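Local coordinates for protein tryptophan synthase alpha chain (Campylobacter jejuni, PDB 3THA) that probably cleaves indoleglycerol phosphate to indole and glyceraldehyde 3-phosphate, as the alpha subunit of the tryptophan synthase that completes tryptophan biosynthesis, at residues V95-N98 with L99-Y103; P123-F127 with E128-D132; D131-I134 with K135-R139; R156-K159 with L160-A164. All coordinates share one frame; numbering follows the deposited sequence.

Contact 1 (V95-N98 with L99-Y103); sequences VYYN and LIFSY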
loop_
_atom_site.group_PDB
_atom_site.type_symbol
_atom_site.label_atom_id
_atom_site.label_comp_id
_atom_site.label_asym_id
_atom_site.label_seq_id
_atom_site.Cartn_x
_atom_site.Cartn_y
_atom_site.Cartn_z
ATOM N N VAL B 95 2.443 -6.091 -8.669
ATOM C CA VAL B 95 1.266 -6.598 -7.986
ATOM C C VAL B 95 1.648 -6.977 -6.561
ATOM O O VAL B 95 2.791 -7.251 -6.276
ATOM C CB VAL B 95 0.721 -7.907 -8.684
ATOM C CG1 VAL B 95 0.141 -7.602 -10.044
ATOM C CG2 VAL B 95 1.802 -8.942 -8.814
ATOM N N TYR B 96 0.674 -7.014 -5.678
ATOM C CA TYR B 96 0.887 -7.600 -4.383
ATOM C C TYR B 96 0.870 -9.089 -4.507
ATOM O O TYR B 96 0.297 -9.630 -5.464
ATOM C CB TYR B 96 -0.208 -7.201 -3.476
ATOM C CG TYR B 96 -0.119 -5.779 -3.057
ATOM C CD1 TYR B 96 0.759 -5.414 -2.075
ATOM C CD2 TYR B 96 -0.916 -4.794 -3.643
ATOM C CE1 TYR B 96 0.834 -4.146 -1.640
ATOM C CE2 TYR B 96 -0.834 -3.484 -3.207
ATOM C CZ TYR B 96 0.050 -3.181 -2.184
ATOM O OH TYR B 96 0.200 -1.911 -1.667
ATOM N N TYR B 97 1.545 -9.732 -3.568
ATOM C CA TYR B 97 1.721 -11.170 -3.544
ATOM C C TYR B 97 0.405 -11.938 -3.461
ATOM O O TYR B 97 0.320 -13.068 -3.957
ATOM C CB TYR B 97 2.640 -11.570 -2.391
ATOM C CG TYR B 97 3.175 -12.988 -2.494
ATOM C CD1 TYR B 97 4.270 -13.286 -3.297
ATOM C CD2 TYR B 97 2.603 -14.024 -1.762
ATOM C CE1 TYR B 97 4.774 -14.580 -3.385
ATOM C CE2 TYR B 97 3.106 -15.307 -1.827
ATOM C CZ TYR B 97 4.185 -15.585 -2.655
ATOM O OH TYR B 97 4.685 -16.870 -2.726
ATOM N N ASN B 98 -0.615 -11.331 -2.854
ATOM C CA ASN B 98 -1.896 -11.982 -2.700
ATOM C C ASN B 98 -2.500 -12.364 -4.051
ATOM O O ASN B 98 -3.181 -13.375 -4.161
ATOM C CB ASN B 98 -2.870 -11.141 -1.878
ATOM C CG ASN B 98 -3.153 -9.741 -2.491
ATOM O OD1 ASN B 98 -3.085 -9.515 -3.706
ATOM N ND2 ASN B 98 -3.479 -8.808 -1.631
ATOM N N LEU B 99 -2.270 -11.548 -5.073
ATOM C CA LEU B 99 -2.755 -11.842 -6.385
ATOM C C LEU B 99 -2.052 -13.114 -6.902
ATOM O O LEU B 99 -2.683 -13.995 -7.523
ATOM C CB LEU B 99 -2.467 -10.665 -7.303
ATOM C CG LEU B 99 -3.239 -10.687 -8.625
ATOM C CD1 LEU B 99 -3.319 -9.309 -9.212
ATOM C CD2 LEU B 99 -2.609 -11.577 -9.611
ATOM N N ILE B 100 -0.745 -13.193 -6.649
ATOM C CA ILE B 100 0.107 -14.251 -7.177
ATOM C C ILE B 100 -0.235 -15.556 -6.478
ATOM O O ILE B 100 -0.621 -16.526 -7.129
ATOM C CB ILE B 100 1.614 -13.877 -7.072
ATOM C CG1 ILE B 100 1.899 -12.588 -7.888
ATOM C CG2 ILE B 100 2.529 -15.048 -7.495
ATOM C CD1 ILE B 100 3.390 -12.250 -8.088
ATOM N N PHE B 101 -0.129 -15.564 -5.157
ATOM C CA PHE B 101 -0.609 -16.668 -4.343
ATOM C C PHE B 101 -1.930 -17.336 -4.754
ATOM O O PHE B 101 -2.026 -18.564 -4.785
ATOM C CB PHE B 101 -0.727 -16.210 -2.901
ATOM C CG PHE B 101 -0.938 -17.323 -1.933
ATOM C CD1 PHE B 101 -2.234 -17.771 -1.642
ATOM C CD2 PHE B 101 0.156 -17.925 -1.312
ATOM C CE1 PHE B 101 -2.439 -18.820 -0.749
ATOM C CE2 PHE B 101 -0.018 -18.958 -0.399
ATOM C CZ PHE B 101 -1.329 -19.419 -0.114
ATOM N N SER B 102 -2.935 -16.521 -5.019
ATOM C CA SER B 102 -4.276 -16.949 -5.447
ATOM C C SER B 102 -4.299 -17.657 -6.809
ATOM O O SER B 102 -5.012 -18.648 -7.008
ATOM C CB SER B 102 -5.192 -15.716 -5.541
ATOM O OG SER B 102 -6.178 -15.878 -6.557
ATOM N N TYR B 103 -3.542 -17.106 -7.745
ATOM C CA TYR B 103 -3.391 -17.697 -9.045
ATOM C C TYR B 103 -2.620 -19.006 -9.037
ATOM O O TYR B 103 -2.954 -19.891 -9.818
ATOM C CB TYR B 103 -2.690 -16.703 -9.942
ATOM C CG TYR B 103 -3.048 -16.855 -11.384
ATOM C CD1 TYR B 103 -4.305 -16.493 -11.866
ATOM C CD2 TYR B 103 -2.120 -17.352 -12.265
ATOM C CE1 TYR B 103 -4.615 -16.658 -13.221
ATOM C CE2 TYR B 103 -2.397 -17.505 -13.564
ATOM C CZ TYR B 103 -3.628 -17.154 -14.056
ATOM O OH TYR B 103 -3.785 -17.344 -15.394
#
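Y97 O is gripped by two backbone N-H groups at the start of helix 97-103. F101 N makes the stronger bond, 2.8 Å from Y97 O and almost in line with the carbonyl (C=O...N angle 174°), whereas I100 N lies 2.9 Å from Y97 O in a bent, weak bond. The turn before it is tighter, L99 N reaching Y96 O at 3.2 Å over a three-residue span, and S102 N continues the helical pattern to N98 O at 3.3 Å. This first turn illustrates how a helix builds up from three-residue to four-residue bonds. Along one flank the Y97 and F101 rings meet through carbons alone: Y97 CE2 comes to the edge of the F101 ring, near its plane, 4.0 Å from F101 CD2. With each CG anti to its own backbone N (chi1 -165° and -168°), the two side chains leave the same flank and lie at a slant to each other. Beneath the turn V95 forks between two helix residues. Its CG1 touches L99 CD1 at 3.9 Å and its CG2 touches I100 CD1 at 3.7 Å, each pair crossing at about a right angle. L99 and I100 also pack on F108 of helix 105-114. The amide of N98 instead faces a partner across the assembly, its ND2 bonding to E124 O of the second subunit. V95, whose side chain is about 9 Å from that of the predicted proton acceptor E46, follows strand 90-94, so this is the loop-and-helix start that succeeds a barrel strand in the TIM-barrel fold.

Contact 2 (P123-F127 with E128-D132); sequences PELSF and EESDD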
loop_
_atom_site.group_PDB
_atom_site.type_symbol
_atom_site.label_atom_id
_atom_site.label_comp_id
_atom_site.label_asym_id
_atom_site.label_seq_id
_atom_site.Cartn_x
_atom_site.Cartn_y
_atom_site.Cartn_z
ATOM N N PRO B 123 5.433 -5.375 -4.035
ATOM C CA PRO B 123 5.530 -4.524 -2.891
ATOM C C PRO B 123 5.244 -5.348 -1.668
ATOM O O PRO B 123 4.307 -6.188 -1.676
ATOM C CB PRO B 123 4.342 -3.519 -3.086
ATOM C CG PRO B 123 4.146 -3.509 -4.545
ATOM C CD PRO B 123 4.386 -4.913 -4.978
ATOM N N GLU B 124 5.995 -5.028 -0.617
ATOM C CA GLU B 124 5.849 -5.582 0.710
ATOM C C GLU B 124 6.155 -7.089 0.783
ATOM O O GLU B 124 5.968 -7.715 1.851
ATOM C CB GLU B 124 4.504 -5.228 1.331
ATOM C CG GLU B 124 4.066 -3.755 1.115
ATOM C CD GLU B 124 4.929 -2.711 1.845
ATOM O OE1 GLU B 124 5.874 -3.093 2.605
ATOM O OE2 GLU B 124 4.646 -1.504 1.623
ATOM N N LEU B 125 6.679 -7.656 -0.310
ATOM C CA LEU B 125 7.269 -8.985 -0.209
ATOM C C LEU B 125 8.731 -8.786 0.137
ATOM O O LEU B 125 9.517 -8.412 -0.727
ATOM C CB LEU B 125 7.116 -9.788 -1.488
ATOM C CG LEU B 125 7.501 -11.270 -1.438
ATOM C CD1 LEU B 125 6.506 -12.051 -0.596
ATOM C CD2 LEU B 125 7.516 -11.816 -2.844
ATOM N N SER B 126 9.104 -8.995 1.392
ATOM C CA SER B 126 10.519 -8.867 1.756
ATOM C C SER B 126 11.364 -9.984 1.120
ATOM O O SER B 126 10.845 -11.024 0.667
ATOM C CB SER B 126 10.726 -8.924 3.275
ATOM O OG SER B 126 10.540 -10.257 3.709
ATOM N N PHE B 127 12.678 -9.773 1.111
ATOM C CA PHE B 127 13.566 -10.740 0.483
ATOM C C PHE B 127 13.431 -12.142 1.109
ATOM O O PHE B 127 13.405 -13.176 0.418
ATOM C CB PHE B 127 15.002 -10.261 0.590
ATOM C CG PHE B 127 15.992 -11.257 0.065
ATOM C CD1 PHE B 127 16.621 -12.159 0.942
ATOM C CD2 PHE B 127 16.242 -11.346 -1.316
ATOM C CE1 PHE B 127 17.515 -13.107 0.450
ATOM C CE2 PHE B 127 17.136 -12.296 -1.829
ATOM C CZ PHE B 127 17.777 -13.182 -0.945
ATOM N N GLU B 128 13.370 -12.152 2.426
ATOM C CA GLU B 128 13.267 -13.370 3.205
ATOM C C GLU B 128 12.009 -14.201 2.885
ATOM O O GLU B 128 12.030 -15.425 3.103
ATOM C CB GLU B 128 13.298 -13.010 4.691
ATOM C CG GLU B 128 14.709 -12.602 5.198
ATOM C CD GLU B 128 15.065 -11.089 4.999
ATOM O OE1 GLU B 128 14.243 -10.287 4.449
ATOM O OE2 GLU B 128 16.206 -10.719 5.414
ATOM N N GLU B 129 10.941 -13.544 2.391
ATOM C CA GLU B 129 9.671 -14.211 2.080
ATOM C C GLU B 129 9.655 -14.676 0.651
ATOM O O GLU B 129 8.790 -15.441 0.250
ATOM C CB GLU B 129 8.480 -13.272 2.276
ATOM C CG GLU B 129 8.013 -13.085 3.685
ATOM C CD GLU B 129 6.974 -11.978 3.778
ATOM O OE1 GLU B 129 5.762 -12.236 3.525
ATOM O OE2 GLU B 129 7.377 -10.835 4.090
ATOM N N SER B 130 10.623 -14.207 -0.117
ATOM C CA SER B 130 10.620 -14.387 -1.560
ATOM C C SER B 130 10.981 -15.753 -2.112
ATOM O O SER B 130 10.817 -15.976 -3.307
ATOM C CB SER B 130 11.542 -13.344 -2.181
ATOM O OG SER B 130 11.073 -12.035 -1.868
ATOM N N ASP B 131 11.455 -16.670 -1.270
ATOM C CA ASP B 131 12.208 -17.842 -1.745
ATOM C C ASP B 131 11.489 -18.599 -2.839
ATOM O O ASP B 131 12.084 -18.908 -3.855
ATOM C CB ASP B 131 12.652 -18.777 -0.572
ATOM C CG ASP B 131 13.555 -18.044 0.454
ATOM O OD1 ASP B 131 13.844 -16.822 0.245
ATOM O OD2 ASP B 131 13.954 -18.654 1.482
ATOM N N ASP B 132 10.201 -18.868 -2.629
ATOM C CA ASP B 132 9.432 -19.682 -3.555
ATOM C C ASP B 132 9.113 -18.960 -4.847
ATOM O O ASP B 132 9.091 -19.597 -5.902
ATOM C CB ASP B 132 8.145 -20.156 -2.909
ATOM C CG ASP B 132 8.386 -21.235 -1.897
ATOM O OD1 ASP B 132 9.020 -22.252 -2.271
ATOM O OD2 ASP B 132 7.955 -21.071 -0.734
#
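The peptide carbonyl of S126 is approached on both faces: S130 OG donates to S126 O at 2.7 Å from one, and E129 N to S126 O at 3.1 Å from the other, both well out of the carbonyl plane. The carboxylate of E129 is met nearer its own plane, 18° out of it and on the anti side, by S126 OG, which donates to E129 OE2 at 3.2 Å. Beyond the two segments, the F127 side chain rests on R156, K159 and L160 of helix 154-161. S130 OG reaches back to S126 because it lies beside its own backbone N (chi1 -60°), and L125 CG sits 3.7 Å from that same S130 OG. L125 CD1 packs 3.7 Å from E129 CB. S130 N to F127 O, at 3.0 Å, adds a second three-residue bond after E129 N to S126 O, the pattern of a short 3-10 turn leading to helix 131-140. E128 bends at chi2 and sends OE2 to a salt bridge with R156 NH1. S126 and E129 also pack against N98 of the second subunit. The chemistry implies a turn fixed from within by its own backbone and serine bonds, the hydroxyl of buried S130 being satisfied by S126 O, while the charge of E128 ties that turn to helix 154-161.

Contact 3 (D131-I134 with K135-R139); sequences DDLI and KECER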
loop_
_atom_site.group_PDB
_atom_site.type_symbol
_atom_site.label_atom_id
_atom_site.label_comp_id
_atom_site.label_asym_id
_atom_site.label_seq_id
_atom_site.Cartn_x
_atom_site.Cartn_y
_atom_site.Cartn_z
ATOM N N ASP B 131 11.455 -16.670 -1.270
ATOM C CA ASP B 131 12.208 -17.842 -1.745
ATOM C C ASP B 131 11.489 -18.599 -2.839
ATOM O O ASP B 131 12.084 -18.908 -3.855
ATOM C CB ASP B 131 12.652 -18.777 -0.572
ATOM C CG ASP B 131 13.555 -18.044 0.454
ATOM O OD1 ASP B 131 13.844 -16.822 0.245
ATOM O OD2 ASP B 131 13.954 -18.654 1.482
ATOM N N ASP B 132 10.201 -18.868 -2.629
ATOM C CA ASP B 132 9.432 -19.682 -3.555
ATOM C C ASP B 132 9.113 -18.960 -4.847
ATOM O O ASP B 132 9.091 -19.597 -5.902
ATOM C CB ASP B 132 8.145 -20.156 -2.909
ATOM C CG ASP B 132 8.386 -21.235 -1.897
ATOM O OD1 ASP B 132 9.020 -22.252 -2.271
ATOM O OD2 ASP B 132 7.955 -21.071 -0.734
ATOM N N LEU B 133 8.876 -17.642 -4.776
ATOM C CA LEU B 133 8.642 -16.855 -5.980
ATOM C C LEU B 133 9.925 -16.761 -6.786
ATOM O O LEU B 133 9.898 -16.857 -8.023
ATOM C CB LEU B 133 8.141 -15.448 -5.633
ATOM C CG LEU B 133 7.826 -14.493 -6.805
ATOM C CD1 LEU B 133 6.816 -15.092 -7.762
ATOM C CD2 LEU B 133 7.305 -13.164 -6.273
ATOM N N ILE B 134 11.044 -16.552 -6.079
ATOM C CA ILE B 134 12.339 -16.438 -6.721
ATOM C C ILE B 134 12.625 -17.708 -7.512
ATOM O O ILE B 134 13.165 -17.657 -8.630
ATOM C CB ILE B 134 13.441 -16.230 -5.678
ATOM C CG1 ILE B 134 13.398 -14.792 -5.151
ATOM C CG2 ILE B 134 14.832 -16.616 -6.235
ATOM C CD1 ILE B 134 14.415 -14.515 -3.985
ATOM N N LYS B 135 12.236 -18.838 -6.939
ATOM C CA LYS B 135 12.511 -20.108 -7.551
ATOM C C LYS B 135 11.809 -20.161 -8.892
ATOM O O LYS B 135 12.431 -20.456 -9.913
ATOM C CB LYS B 135 12.104 -21.259 -6.639
ATOM C CG LYS B 135 13.231 -22.232 -6.372
ATOM C CD LYS B 135 14.335 -21.657 -5.464
ATOM C CE LYS B 135 15.529 -22.641 -5.316
ATOM N NZ LYS B 135 16.704 -21.995 -4.641
ATOM N N GLU B 136 10.529 -19.821 -8.907
ATOM C CA GLU B 136 9.815 -19.774 -10.167
ATOM C C GLU B 136 10.356 -18.705 -11.101
ATOM O O GLU B 136 10.415 -18.937 -12.277
ATOM C CB GLU B 136 8.323 -19.614 -9.967
ATOM C CG GLU B 136 7.743 -20.683 -9.099
ATOM C CD GLU B 136 7.986 -22.052 -9.661
ATOM O OE1 GLU B 136 7.857 -22.219 -10.892
ATOM O OE2 GLU B 136 8.310 -22.965 -8.879
ATOM N N CYS B 137 10.761 -17.542 -10.603
ATOM C CA CYS B 137 11.323 -16.546 -11.525
ATOM C C CYS B 137 12.637 -17.026 -12.192
ATOM O O CYS B 137 12.748 -16.928 -13.408
ATOM C CB CYS B 137 11.493 -15.165 -10.903
ATOM S SG CYS B 137 9.956 -14.345 -10.341
ATOM N N GLU B 138 13.618 -17.529 -11.434
ATOM C CA GLU B 138 14.809 -18.137 -12.082
ATOM C C GLU B 138 14.341 -19.109 -13.163
ATOM O O GLU B 138 14.822 -19.080 -14.299
ATOM C CB GLU B 138 15.683 -18.951 -11.113
ATOM C CG GLU B 138 16.485 -18.204 -10.055
ATOM C CD GLU B 138 17.172 -19.194 -9.056
ATOM O OE1 GLU B 138 17.732 -20.251 -9.490
ATOM O OE2 GLU B 138 17.140 -18.919 -7.831
ATOM N N ARG B 139 13.392 -19.967 -12.792
ATOM C CA ARG B 139 12.910 -21.046 -13.668
ATOM C C ARG B 139 12.414 -20.574 -15.047
ATOM O O ARG B 139 12.598 -21.286 -16.028
ATOM C CB ARG B 139 11.828 -21.886 -12.956
ATOM C CG ARG B 139 11.126 -22.914 -13.863
ATOM C CD ARG B 139 10.078 -23.769 -13.144
ATOM N NE ARG B 139 10.734 -24.880 -12.463
ATOM C CZ ARG B 139 10.651 -25.111 -11.158
ATOM N NH1 ARG B 139 9.891 -24.342 -10.383
ATOM N NH2 ARG B 139 11.299 -26.139 -10.634
#
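The backbone bonds between D131-I134 and K135-R139 are those of a regular alpha-helix, each running from a residue to the one four before it. E138 N points almost straight at I134 O over 2.8 Å, and C137 N meets L133 O, also at 2.8 Å, in the carbonyl plane. K135 N to D131 O is longer at 3.1 Å and tilted 25° from the plane of the D131 carbonyl, and E136 N to D132 O is weak. Apolar contact is concentrated on the buried face. There L133 CG stands 4.1 Å from C137 SG, and both residues also pack on L120 and L144 of the flanking strands 117-121 and 143-148. C137 SG is turned beside its own backbone N, anti to the carbonyl carbon (chi1 -62°), and so leans back toward L133. At a margin of this face, the chains of I134 and E138 cross obliquely, with I134 CG2 3.6 Å from E138 OE2, a methyl brushing a carboxylate. The charged contact lies within K135-R139, where one salt bridge joins R139 NH1 to both carboxylate oxygens, 2.6 Å to E136 OE2 and 3.0 Å to E136 OE1, the latter a hydrogen bond. The carboxylate lies at the edge of the guanidinium, in its plane. E106 brings a further carboxylate close to E136, and the arginine's charge may ease that crowding. An amphipathic helix that connects parallel strands 117-121 and 143-148 and packs its apolar side on them is the crossover of a beta-alpha-beta unit in a TIM barrel.

Contact 4 (R156-K159 with L160-A164); sequences RVKK and LVKHA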
loop_
_atom_site.group_PDB
_atom_site.type_symbol
_atom_site.label_atom_id
_atom_site.label_comp_id
_atom_site.label_asym_id
_atom_site.label_seq_id
_atom_site.Cartn_x
_atom_site.Cartn_y
_atom_site.Cartn_z
ATOM N N ARG B 156 23.601 -4.819 3.832
ATOM C CA ARG B 156 22.340 -5.381 3.387
ATOM C C ARG B 156 22.174 -5.121 1.869
ATOM O O ARG B 156 21.583 -5.914 1.141
ATOM C CB ARG B 156 21.186 -4.818 4.252
ATOM C CG ARG B 156 19.765 -5.173 3.773
ATOM C CD ARG B 156 19.262 -6.501 4.326
ATOM N NE ARG B 156 17.888 -6.785 3.904
ATOM C CZ ARG B 156 17.377 -8.012 3.729
ATOM N NH1 ARG B 156 18.127 -9.107 3.939
ATOM N NH2 ARG B 156 16.104 -8.147 3.340
ATOM N N VAL B 157 22.761 -4.032 1.387
ATOM C CA VAL B 157 22.681 -3.691 -0.033
ATOM C C VAL B 157 23.564 -4.643 -0.853
ATOM O O VAL B 157 23.133 -5.182 -1.875
ATOM C CB VAL B 157 23.095 -2.195 -0.285
ATOM C CG1 VAL B 157 23.263 -1.892 -1.770
ATOM C CG2 VAL B 157 22.106 -1.240 0.372
ATOM N N LYS B 158 24.802 -4.822 -0.415
ATOM C CA LYS B 158 25.724 -5.776 -1.043
ATOM C C LYS B 158 25.030 -7.149 -1.174
ATOM O O LYS B 158 24.985 -7.741 -2.254
ATOM C CB LYS B 158 27.040 -5.835 -0.256
ATOM C CG LYS B 158 28.013 -6.946 -0.642
ATOM C CD LYS B 158 29.468 -6.586 -0.247
ATOM C CE LYS B 158 30.441 -7.784 -0.331
ATOM N NZ LYS B 158 30.837 -8.196 -1.732
ATOM N N LYS B 159 24.455 -7.626 -0.084
ATOM C CA LYS B 159 23.721 -8.873 -0.102
ATOM C C LYS B 159 22.461 -8.893 -1.021
ATOM O O LYS B 159 22.199 -9.897 -1.696
ATOM C CB LYS B 159 23.396 -9.275 1.336
ATOM C CG LYS B 159 22.351 -10.324 1.468
ATOM C CD LYS B 159 21.876 -10.490 2.921
ATOM C CE LYS B 159 20.528 -11.255 2.961
ATOM N NZ LYS B 159 20.638 -12.636 2.356
ATOM N N LEU B 160 21.692 -7.807 -1.082
ATOM C CA LEU B 160 20.500 -7.809 -1.943
ATOM C C LEU B 160 20.846 -7.730 -3.426
ATOM O O LEU B 160 20.141 -8.323 -4.266
ATOM C CB LEU B 160 19.546 -6.690 -1.558
ATOM C CG LEU B 160 18.758 -6.961 -0.271
ATOM C CD1 LEU B 160 18.320 -5.640 0.368
ATOM C CD2 LEU B 160 17.537 -7.861 -0.518
ATOM N N VAL B 161 21.920 -7.020 -3.763
ATOM C CA VAL B 161 22.154 -6.729 -5.173
ATOM C C VAL B 161 23.189 -7.599 -5.860
ATOM O O VAL B 161 23.143 -7.780 -7.062
ATOM C CB VAL B 161 22.443 -5.234 -5.452
ATOM C CG1 VAL B 161 21.339 -4.375 -4.872
ATOM C CG2 VAL B 161 23.790 -4.823 -4.916
ATOM N N LYS B 162 24.118 -8.158 -5.107
ATOM C CA LYS B 162 25.219 -8.906 -5.729
ATOM C C LYS B 162 24.689 -9.937 -6.724
ATOM O O LYS B 162 25.305 -10.158 -7.771
ATOM C CB LYS B 162 26.083 -9.582 -4.664
ATOM C CG LYS B 162 27.392 -10.146 -5.158
ATOM C CD LYS B 162 28.008 -11.117 -4.129
ATOM C CE LYS B 162 29.216 -11.867 -4.715
ATOM N NZ LYS B 162 30.476 -11.262 -4.247
ATOM N N HIS B 163 23.540 -10.529 -6.397
ATOM C CA HIS B 163 22.949 -11.612 -7.186
ATOM C C HIS B 163 21.586 -11.280 -7.801
ATOM O O HIS B 163 20.841 -12.200 -8.150
ATOM C CB HIS B 163 22.808 -12.873 -6.321
ATOM C CG HIS B 163 24.123 -13.466 -5.896
ATOM N ND1 HIS B 163 25.199 -13.602 -6.754
ATOM C CD2 HIS B 163 24.528 -13.976 -4.706
ATOM C CE1 HIS B 163 26.215 -14.150 -6.106
ATOM N NE2 HIS B 163 25.834 -14.393 -4.861
ATOM N N ALA B 164 21.258 -9.988 -7.923
ATOM C CA ALA B 164 19.939 -9.550 -8.408
ATOM C C ALA B 164 19.853 -9.595 -9.930
ATOM O O ALA B 164 20.847 -9.798 -10.590
ATOM C CB ALA B 164 19.635 -8.150 -7.928
#
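Helix 154-161 is the crossover of the beta-alpha-beta unit between strands 143-148 and 168-171 of the TIM barrel, and here R156-K159 meet the residues that follow them. Three bonds of four-residue span link the segments: L160 N to R156 O and V161 N to V157 O, both 2.9 Å, then K162 N to K158 O at 3.0 Å. A type I beta turn runs from V161 to A164. The fullest side-chain meeting is R156 with L160. R156 CG, anti to the backbone N (chi1 172°), lies 3.7 Å from L160 CD1; the bend at chi2 (87°) then carries the guanidinium across L160, whose CD2 sits over one face, offset toward the rim. R156 NH1 is paired with E128 OE2, while L160 CD2 covers part of that guanidinium face. On the buried side V157 and V161 abut, and V161 CG2 presses to 3.1 Å from V157 O. K158 and K162, at the exposed surface, lie side by side and point the same way. Their like charges probably repel one another mildly, since K158 NZ stands just 4.0 Å from K162 NZ.

In the fold
Contacts 1 to 3 touch one another, and contact 4 joins them through contact 2. Contacts 2 and 3 share D131 and D132, one leading into helix 131-140 and the other lying along it. L125 and L133 pack together there, and both reach Y97 of contact 1. Contact 2 is the surface member: two of its four bonds come from serine hydroxyls, the other two being backbone bonds of three-residue span, whereas contacts 1, 3 and 4 are partly buried and rest on helical backbone bonds with apolar sides. Contacts 1 and 2 both meet the second subunit. Contacts 3 and 4 occupy successive crossover helices, the first with an internal salt bridge, the second with neighbouring lysines.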